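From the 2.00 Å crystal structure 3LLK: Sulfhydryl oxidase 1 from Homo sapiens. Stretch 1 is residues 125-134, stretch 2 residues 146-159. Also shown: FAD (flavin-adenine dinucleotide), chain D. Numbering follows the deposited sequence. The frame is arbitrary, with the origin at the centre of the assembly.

Stretch 1, residues 125-134: LFHFLTVQAA
Stretch 2 (146-159) KAKEVLPAIRGYVH

At the apolar centre the Phe126 ring (chi1 m, -73°) receives Ile154 CG2 over one face, 3.5 Å from the ring centroid and 8° off its normal, a CH-pi contact suited to a flat, polarizable ring. Ile154 is m,t. Tyr157 (chi1 t) meets the ring edge, CD2 to Phe126 CZ 3.9 Å, and Val158 CG2 (chi1 t) lies 3.5 Å from Phe126 CE2; both offer apolar carbon to the ring, while Tyr157 OH is hydrogen-bonded elsewhere in the structure.

Helix 125-134, already under way at 125, and helix 150-159, which continues, have phi/psi near -60/-45. They pack nearly antiparallel (162°), axes 10.0 Å apart at closest approach. Phe126 lies level with Ile154, Thr130 with Val150 and Ala133 with Ala147, CA to CA 6.9, 6.4 and 5.0 Å.

One turn along the first helix and back along the second, Val150 (t) places CG1 4.0 Å from Leu129 (m,t) CB and CG2 3.6 Å from Ala133 CB. Small Ala133 and Ala147 permit close backbone approach, their CB atoms 4.2 Å apart.

Buried Thr130 (p) packs CG2 4.0 Å from Leu151 CD1 (chi1 -143°, chi2 p), while OG1 donates to His127 O, 2.7 Å, within its helix. No hydrogen bond crosses the contact, and buried Ala133 O lacks a partner. Val150 N to Ala147 O, 3.1 Å, joins 3-10 segment 147-149 to its helix. His127 CA-to-CB points away; FAD C2A lies over one ring face, 3.1 Å from His127 NE2.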

ATOM      1  N   LEU A 125       1.295   2.696  -1.155  1.00 16.98           N
ATOM      2  CA  LEU A 125       2.273   1.680  -0.766  1.00 18.40           C
ATOM      3  C   LEU A 125       1.969   0.347  -1.448  1.00 18.68           C
ATOM      4  O   LEU A 125       2.860  -0.266  -2.041  1.00 18.03           O
ATOM      5  CB  LEU A 125       2.278   1.496   0.762  1.00 16.41           C
ATOM      6  CG  LEU A 125       3.069   0.326   1.381  1.00 20.70           C
ATOM      7  CD1 LEU A 125       4.528   0.387   0.936  1.00 20.98           C
ATOM      8  CD2 LEU A 125       2.986   0.383   2.916  1.00 19.04           C
ATOM      9  N   PHE A 126       0.710  -0.094  -1.375  1.00 19.60           N
ATOM     10  CA  PHE A 126       0.300  -1.362  -1.989  1.00 20.88           C
ATOM     11  C   PHE A 126       0.590  -1.408  -3.498  1.00 20.57           C
ATOM     12  O   PHE A 126       1.182  -2.368  -3.995  1.00 20.64           O
ATOM     13  CB  PHE A 126      -1.205  -1.634  -1.762  1.00 20.10           C
ATOM     14  CG  PHE A 126      -1.570  -2.043  -0.346  1.00 18.80           C
ATOM     15  CD1 PHE A 126      -0.594  -2.404   0.583  1.00 17.56           C
ATOM     16  CD2 PHE A 126      -2.906  -2.065   0.047  1.00 20.64           C
ATOM     17  CE1 PHE A 126      -0.950  -2.777   1.894  1.00 17.40           C
ATOM     18  CE2 PHE A 126      -3.273  -2.438   1.350  1.00 20.87           C
ATOM     19  CZ  PHE A 126      -2.291  -2.792   2.271  1.00 18.38           C
ATOM     20  N   HIS A 127       0.142  -0.387  -4.226  1.00 21.70           N
ATOM     21  CA  HIS A 127       0.371  -0.329  -5.670  1.00 21.00           C
ATOM     22  C   HIS A 127       1.869  -0.382  -5.961  1.00 19.56           C
ATOM     23  O   HIS A 127       2.322  -1.089  -6.865  1.00 21.44           O
ATOM     24  CB  HIS A 127      -0.208   0.960  -6.267  1.00 19.10           C
ATOM     25  CG  HIS A 127      -1.702   0.985  -6.323  1.00 23.30           C
ATOM     26  ND1 HIS A 127      -2.430   0.110  -7.099  1.00 23.87           N
ATOM     27  CD2 HIS A 127      -2.609   1.755  -5.674  1.00 21.70           C
ATOM     28  CE1 HIS A 127      -3.718   0.336  -6.924  1.00 21.79           C
ATOM     29  NE2 HIS A 127      -3.854   1.331  -6.066  1.00 21.90           N
ATOM     30  N   PHE A 128       2.638   0.353  -5.177  1.00 18.63           N
ATOM     31  CA  PHE A 128       4.068   0.392  -5.396  1.00 20.22           C
ATOM     32  C   PHE A 128       4.680  -0.985  -5.222  1.00 20.62           C
ATOM     33  O   PHE A 128       5.521  -1.393  -6.026  1.00 20.40           O
ATOM     34  CB  PHE A 128       4.727   1.408  -4.467  1.00 22.55           C
ATOM     35  CG  PHE A 128       5.916   2.090  -5.078  1.00 24.09           C
ATOM     36  CD1 PHE A 128       7.064   1.371  -5.382  1.00 26.48           C
ATOM     37  CD2 PHE A 128       5.872   3.450  -5.379  1.00 26.76           C
ATOM     38  CE1 PHE A 128       8.161   1.990  -5.982  1.00 26.68           C
ATOM     39  CE2 PHE A 128       6.962   4.084  -5.978  1.00 28.83           C
ATOM     40  CZ  PHE A 128       8.110   3.351  -6.281  1.00 28.38           C
ATOM     41  N   LEU A 129       4.240  -1.713  -4.194  1.00 17.09           N
ATOM     42  CA  LEU A 129       4.758  -3.050  -3.950  1.00 20.52           C
ATOM     43  C   LEU A 129       4.453  -3.966  -5.137  1.00 19.43           C
ATOM     44  O   LEU A 129       5.318  -4.728  -5.548  1.00 20.86           O
ATOM     45  CB  LEU A 129       4.175  -3.641  -2.653  1.00 17.27           C
ATOM     46  CG  LEU A 129       4.618  -2.934  -1.361  1.00 19.77           C
ATOM     47  CD1 LEU A 129       3.886  -3.514  -0.162  1.00 20.26           C
ATOM     48  CD2 LEU A 129       6.129  -3.089  -1.189  1.00 17.09           C
ATOM     49  N   THR A 130       3.244  -3.891  -5.693  1.00 20.79           N
ATOM     50  CA  THR A 130       2.914  -4.752  -6.835  1.00 20.62           C
ATOM     51  C   THR A 130       3.771  -4.431  -8.050  1.00 22.70           C
ATOM     52  O   THR A 130       4.221  -5.341  -8.766  1.00 21.53           O
ATOM     53  CB  THR A 130       1.416  -4.663  -7.248  1.00 20.03           C
ATOM     54  OG1 THR A 130       1.075  -3.318  -7.612  1.00 21.12           O
ATOM     55  CG2 THR A 130       0.531  -5.127  -6.114  1.00 19.35           C
ATOM     56  N   VAL A 131       4.009  -3.143  -8.284  1.00 20.77           N
ATOM     57  CA  VAL A 131       4.813  -2.745  -9.419  1.00 22.19           C
ATOM     58  C   VAL A 131       6.270  -3.147  -9.247  1.00 22.88           C
ATOM     59  O   VAL A 131       6.889  -3.631 -10.188  1.00 24.70           O
ATOM     60  CB  VAL A 131       4.708  -1.232  -9.694  1.00 21.56           C
ATOM     61  CG1 VAL A 131       5.709  -0.829 -10.781  1.00 22.19           C
ATOM     62  CG2 VAL A 131       3.280  -0.901 -10.155  1.00 22.73           C
ATOM     63  N   GLN A 132       6.819  -2.949  -8.056  1.00 22.42           N
ATOM     64  CA  GLN A 132       8.199  -3.338  -7.803  1.00 24.52           C
ATOM     65  C   GLN A 132       8.364  -4.829  -8.115  1.00 27.42           C
ATOM     66  O   GLN A 132       9.363  -5.243  -8.700  1.00 26.54           O
ATOM     67  CB  GLN A 132       8.565  -3.100  -6.342  1.00 24.71           C
ATOM     68  CG  GLN A 132       8.726  -1.646  -5.946  1.00 22.22           C
ATOM     69  CD  GLN A 132      10.103  -1.101  -6.282  1.00 25.69           C
ATOM     70  OE1 GLN A 132      10.378  -0.738  -7.420  1.00 22.49           O
ATOM     71  NE2 GLN A 132      10.976  -1.052  -5.287  1.00 23.74           N
ATOM     72  N   ALA A 133       7.372  -5.625  -7.723  1.00 27.72           N
ATOM     73  CA  ALA A 133       7.408  -7.073  -7.942  1.00 31.03           C
ATOM     74  C   ALA A 133       7.282  -7.452  -9.411  1.00 32.76           C
ATOM     75  O   ALA A 133       7.682  -8.550  -9.806  1.00 31.86           O
ATOM     76  CB  ALA A 133       6.286  -7.754  -7.148  1.00 29.76           C
ATOM     77  N   ALA A 134       6.714  -6.550 -10.207  1.00 33.24           N
ATOM     78  CA  ALA A 134       6.516  -6.802 -11.626  1.00 38.44           C
ATOM     79  C   ALA A 134       7.699  -6.333 -12.463  1.00 42.27           C
ATOM     80  O   ALA A 134       7.822  -6.698 -13.630  1.00 41.81           O
ATOM     81  CB  ALA A 134       5.233  -6.129 -12.105  1.00 36.35           C
ATOM     82  N   LYS A 146       8.663 -15.353  -4.687  1.00 46.17           N
ATOM     83  CA  LYS A 146       8.492 -14.204  -3.803  1.00 46.61           C
ATOM     84  C   LYS A 146       7.518 -13.201  -4.403  1.00 45.81           C
ATOM     85  O   LYS A 146       6.540 -12.819  -3.763  1.00 46.95           O
ATOM     86  CB  LYS A 146       9.841 -13.533  -3.544  1.00 48.37           C
ATOM     87  N   ALA A 147       7.795 -12.779  -5.635  1.00 45.26           N
ATOM     88  CA  ALA A 147       6.946 -11.820  -6.334  1.00 42.98           C
ATOM     89  C   ALA A 147       5.475 -12.204  -6.226  1.00 42.32           C
ATOM     90  O   ALA A 147       4.614 -11.358  -5.964  1.00 41.40           O
ATOM     91  CB  ALA A 147       7.357 -11.734  -7.803  1.00 42.68           C
ATOM     92  N   LYS A 148       5.194 -13.488  -6.420  1.00 41.45           N
ATOM     93  CA  LYS A 148       3.827 -13.997  -6.362  1.00 42.06           C
ATOM     94  C   LYS A 148       3.221 -13.903  -4.960  1.00 41.64           C
ATOM     95  O   LYS A 148       2.029 -14.138  -4.772  1.00 42.59           O
ATOM     96  CB  LYS A 148       3.793 -15.450  -6.851  1.00 42.67           C
ATOM     97  N   GLU A 149       4.037 -13.555  -3.976  1.00 41.03           N
ATOM     98  CA  GLU A 149       3.535 -13.454  -2.613  1.00 41.19           C
ATOM     99  C   GLU A 149       3.126 -12.039  -2.231  1.00 37.93           C
ATOM    100  O   GLU A 149       2.654 -11.808  -1.114  1.00 36.45           O
ATOM    101  CB  GLU A 149       4.588 -13.968  -1.634  1.00 45.08           C
ATOM    102  CG  GLU A 149       4.836 -15.460  -1.761  1.00 51.55           C
ATOM    103  CD  GLU A 149       5.974 -15.934  -0.893  1.00 54.94           C
ATOM    104  OE1 GLU A 149       5.882 -15.784   0.344  1.00 57.91           O
ATOM    105  OE2 GLU A 149       6.964 -16.460  -1.448  1.00 60.22           O
ATOM    106  N   VAL A 150       3.282 -11.095  -3.155  1.00 34.21           N
ATOM    107  CA  VAL A 150       2.940  -9.713  -2.849  1.00 30.52           C
ATOM    108  C   VAL A 150       1.455  -9.460  -2.617  1.00 29.13           C
ATOM    109  O   VAL A 150       1.072  -8.920  -1.580  1.00 30.01           O
ATOM    110  CB  VAL A 150       3.458  -8.761  -3.943  1.00 30.25           C
ATOM    111  CG1 VAL A 150       2.949  -7.345  -3.689  1.00 31.02           C
ATOM    112  CG2 VAL A 150       4.971  -8.772  -3.940  1.00 27.94           C
ATOM    113  N   LEU A 151       0.618  -9.848  -3.571  1.00 28.10           N
ATOM    114  CA  LEU A 151      -0.812  -9.625  -3.432  1.00 29.69           C
ATOM    115  C   LEU A 151      -1.405 -10.415  -2.256  1.00 30.74           C
ATOM    116  O   LEU A 151      -2.248  -9.900  -1.514  1.00 29.42           O
ATOM    117  CB  LEU A 151      -1.513  -9.968  -4.745  1.00 32.20           C
ATOM    118  CG  LEU A 151      -2.685  -9.068  -5.140  1.00 33.95           C
ATOM    119  CD1 LEU A 151      -2.321  -7.604  -4.959  1.00 32.07           C
ATOM    120  CD2 LEU A 151      -3.052  -9.342  -6.590  1.00 34.30           C
ATOM    121  N   PRO A 152      -0.984 -11.680  -2.072  1.00 30.34           N
ATOM    122  CA  PRO A 152      -1.547 -12.423  -0.939  1.00 29.82           C
ATOM    123  C   PRO A 152      -1.119 -11.764   0.380  1.00 28.02           C
ATOM    124  O   PRO A 152      -1.903 -11.681   1.330  1.00 27.13           O
ATOM    125  CB  PRO A 152      -0.958 -13.820  -1.119  1.00 31.72           C
ATOM    126  CG  PRO A 152      -0.849 -13.937  -2.629  1.00 32.29           C
ATOM    127  CD  PRO A 152      -0.263 -12.584  -2.987  1.00 31.18           C
ATOM    128  N   ALA A 153       0.125 -11.288   0.422  1.00 25.04           N
ATOM    129  CA  ALA A 153       0.654 -10.632   1.610  1.00 24.12           C
ATOM    130  C   ALA A 153      -0.126  -9.347   1.888  1.00 22.42           C
ATOM    131  O   ALA A 153      -0.377  -9.000   3.046  1.00 20.90           O
ATOM    132  CB  ALA A 153       2.124 -10.315   1.422  1.00 27.02           C
ATOM    133  N   ILE A 154      -0.494  -8.640   0.824  1.00 21.28           N
ATOM    134  CA  ILE A 154      -1.269  -7.412   0.964  1.00 20.30           C
ATOM    135  C   ILE A 154      -2.664  -7.764   1.461  1.00 22.64           C
ATOM    136  O   ILE A 154      -3.213  -7.087   2.336  1.00 22.43           O
ATOM    137  CB  ILE A 154      -1.395  -6.655  -0.385  1.00 22.50           C
ATOM    138  CG1 ILE A 154      -0.071  -5.951  -0.705  1.00 22.06           C
ATOM    139  CG2 ILE A 154      -2.548  -5.636  -0.320  1.00 22.69           C
ATOM    140  CD1 ILE A 154      -0.033  -5.335  -2.080  1.00 24.52           C
ATOM    141  N   ARG A 155      -3.247  -8.821   0.901  1.00 23.01           N
ATOM    142  CA  ARG A 155      -4.579  -9.235   1.331  1.00 24.99           C
ATOM    143  C   ARG A 155      -4.476  -9.617   2.804  1.00 23.64           C
ATOM    144  O   ARG A 155      -5.318  -9.249   3.615  1.00 26.12           O
ATOM    145  CB  ARG A 155      -5.064 -10.438   0.508  1.00 27.20           C
ATOM    146  CG  ARG A 155      -6.497 -10.862   0.832  1.00 34.72           C
ATOM    147  CD  ARG A 155      -6.880 -12.130   0.087  1.00 36.64           C
ATOM    148  NE  ARG A 155      -8.235 -12.580   0.403  1.00 39.48           N
ATOM    149  CZ  ARG A 155      -8.785 -13.675  -0.116  1.00 39.57           C
ATOM    150  NH1 ARG A 155      -8.095 -14.427  -0.971  1.00 37.73           N
ATOM    151  NH2 ARG A 155     -10.017 -14.023   0.218  1.00 40.28           N
ATOM    152  N   GLY A 156      -3.418 -10.343   3.140  1.00 25.18           N
ATOM    153  CA  GLY A 156      -3.219 -10.753   4.513  1.00 26.91           C
ATOM    154  C   GLY A 156      -3.151  -9.562   5.449  1.00 26.91           C
ATOM    155  O   GLY A 156      -3.735  -9.593   6.536  1.00 26.63           O
ATOM    156  N   TYR A 157      -2.447  -8.509   5.034  1.00 24.59           N
ATOM    157  CA  TYR A 157      -2.315  -7.324   5.874  1.00 25.13           C
ATOM    158  C   TYR A 157      -3.650  -6.625   6.083  1.00 25.12           C
ATOM    159  O   TYR A 157      -3.995  -6.240   7.194  1.00 25.24           O
ATOM    160  CB  TYR A 157      -1.334  -6.302   5.277  1.00 24.70           C
ATOM    161  CG  TYR A 157      -1.187  -5.086   6.178  1.00 22.42           C
ATOM    162  CD1 TYR A 157      -0.313  -5.104   7.266  1.00 21.52           C
ATOM    163  CD2 TYR A 157      -2.008  -3.971   6.016  1.00 20.26           C
ATOM    164  CE1 TYR A 157      -0.267  -4.046   8.178  1.00 22.86           C
ATOM    165  CE2 TYR A 157      -1.970  -2.911   6.923  1.00 22.78           C
ATOM    166  CZ  TYR A 157      -1.098  -2.959   8.003  1.00 21.11           C
ATOM    167  OH  TYR A 157      -1.086  -1.933   8.926  1.00 21.50           O
ATOM    168  N   VAL A 158      -4.384  -6.432   4.996  1.00 25.19           N
ATOM    169  CA  VAL A 158      -5.681  -5.774   5.061  1.00 25.07           C
ATOM    170  C   VAL A 158      -6.619  -6.505   6.028  1.00 26.60           C
ATOM    171  O   VAL A 158      -7.235  -5.896   6.906  1.00 24.51           O
ATOM    172  CB  VAL A 158      -6.315  -5.716   3.652  1.00 24.88           C
ATOM    173  CG1 VAL A 158      -7.760  -5.254   3.733  1.00 23.20           C
ATOM    174  CG2 VAL A 158      -5.490  -4.757   2.765  1.00 20.37           C
ATOM    175  N   HIS A 159      -6.701  -7.818   5.867  1.00 27.05           N
ATOM    176  CA  HIS A 159      -7.568  -8.636   6.706  1.00 30.68           C
ATOM    177  C   HIS A 159      -7.225  -8.559   8.195  1.00 28.98           C
ATOM    178  O   HIS A 159      -8.081  -8.250   9.027  1.00 30.04           O
ATOM    179  CB  HIS A 159      -7.495 -10.101   6.261  1.00 35.18           C
ATOM    180  CG  HIS A 159      -8.448 -11.003   6.988  1.00 39.60           C
ATOM    181  ND1 HIS A 159      -8.280 -12.371   7.047  1.00 40.93           N
ATOM    182  CD2 HIS A 159      -9.585 -10.734   7.675  1.00 41.38           C
ATOM    183  CE1 HIS A 159      -9.269 -12.905   7.740  1.00 41.73           C
ATOM    184  NE2 HIS A 159     -10.076 -11.934   8.132  1.00 42.08           N
TER
HETATM  185  PA  FAD D 550      -7.074   7.069  -2.444  1.00 31.41           P
HETATM  186  O1A FAD D 550      -6.585   6.793  -1.065  1.00 29.19           O
HETATM  187  O2A FAD D 550      -8.199   6.326  -3.072  1.00 31.66           O
HETATM  188  O5B FAD D 550      -5.886   7.026  -3.467  1.00 31.46           O
HETATM  189  C5B FAD D 550      -4.505   7.213  -3.153  1.00 27.32           C
HETATM  190  C4B FAD D 550      -3.966   7.807  -4.428  1.00 27.49           C
HETATM  191  O4B FAD D 550      -3.571   6.665  -5.235  1.00 24.24           O
HETATM  192  C3B FAD D 550      -4.581   8.925  -5.298  1.00 26.44           C
HETATM  193  O3B FAD D 550      -4.380  10.261  -4.836  1.00 29.86           O
HETATM  194  C2B FAD D 550      -4.017   8.571  -6.598  1.00 27.18           C
HETATM  195  O2B FAD D 550      -2.776   9.138  -6.888  1.00 30.86           O
HETATM  196  C1B FAD D 550      -3.849   7.044  -6.587  1.00 25.77           C
HETATM  197  N9A FAD D 550      -4.890   6.214  -7.108  1.00 23.45           N
HETATM  198  C8A FAD D 550      -6.294   6.389  -7.232  1.00 22.50           C
HETATM  199  N7A FAD D 550      -6.944   5.427  -7.798  1.00 22.75           N
HETATM  200  C5A FAD D 550      -5.926   4.531  -8.098  1.00 23.05           C
HETATM  201  C6A FAD D 550      -5.987   3.294  -8.769  1.00 23.17           C
HETATM  202  N6A FAD D 550      -7.118   2.781  -9.270  1.00 22.28           N
HETATM  203  N1A FAD D 550      -4.831   2.569  -8.985  1.00 25.55           N
HETATM  204  C2A FAD D 550      -3.595   3.025  -8.639  1.00 26.47           C
HETATM  205  N3A FAD D 550      -3.525   4.257  -7.972  1.00 24.86           N
HETATM  206  C4A FAD D 550      -4.739   4.971  -7.726  1.00 23.28           C
HETATM  207  N1  FAD D 550     -13.174   3.930   2.532  1.00 70.69           N
HETATM  208  C2  FAD D 550     -14.540   3.953   2.718  1.00 71.00           C
HETATM  209  O2  FAD D 550     -15.033   5.028   3.098  1.00 71.23           O
HETATM  210  N3  FAD D 550     -15.106   2.724   2.404  1.00 70.53           N
HETATM  211  C4  FAD D 550     -14.460   1.547   1.951  1.00 70.71           C
HETATM  212  O4  FAD D 550     -15.134   0.483   1.752  1.00 70.86           O
HETATM  213  C4X FAD D 550     -13.090   1.628   1.800  1.00 70.51           C
HETATM  214  N5  FAD D 550     -12.328   0.467   1.450  1.00 69.87           N
HETATM  215  C5X FAD D 550     -10.909   0.441   1.390  1.00 70.31           C
HETATM  216  C6  FAD D 550     -10.274  -0.793   1.148  1.00 70.47           C
HETATM  217  C7  FAD D 550      -8.853  -0.807   1.065  1.00 70.48           C
HETATM  218  C7M FAD D 550      -8.234  -2.180   0.803  1.00 71.00           C
HETATM  219  C8  FAD D 550      -8.087   0.388   1.217  1.00 69.25           C
HETATM  220  C8M FAD D 550      -6.587   0.586   1.127  1.00 68.96           C
HETATM  221  C9  FAD D 550      -8.751   1.583   1.490  1.00 69.41           C
HETATM  222  C9A FAD D 550     -10.158   1.694   1.640  1.00 69.59           C
HETATM  223  N10 FAD D 550     -11.071   2.838   1.906  1.00 68.94           N
HETATM  224  C10 FAD D 550     -12.427   2.860   2.097  1.00 69.87           C
HETATM  225  C1' FAD D 550     -10.459   4.128   1.847  1.00 66.52           C
HETATM  226  C2' FAD D 550     -10.423   4.848   0.534  1.00 64.01           C
HETATM  227  O2' FAD D 550     -10.182   3.917  -0.552  1.00 60.22           O
HETATM  228  C3' FAD D 550      -9.455   5.979   0.372  1.00 62.75           C
HETATM  229  O3' FAD D 550      -8.139   5.541   0.688  1.00 59.98           O
HETATM  230  C4' FAD D 550      -9.734   7.322   1.028  1.00 61.99           C
HETATM  231  O4' FAD D 550     -11.145   7.673   0.908  1.00 63.31           O
HETATM  232  C5' FAD D 550      -8.880   8.460   0.669  1.00 58.69           C
HETATM  233  O5' FAD D 550      -9.124   8.741  -0.712  1.00 53.40           O
HETATM  234  P   FAD D 550      -8.209   9.605  -1.620  1.00 51.79           P
HETATM  235  O1P FAD D 550      -9.167  10.354  -2.434  1.00 54.35           O
HETATM  236  O2P FAD D 550      -7.240  10.434  -0.856  1.00 51.54           O
HETATM  237  O3P FAD D 550      -7.349   8.635  -2.576  1.00 41.96           O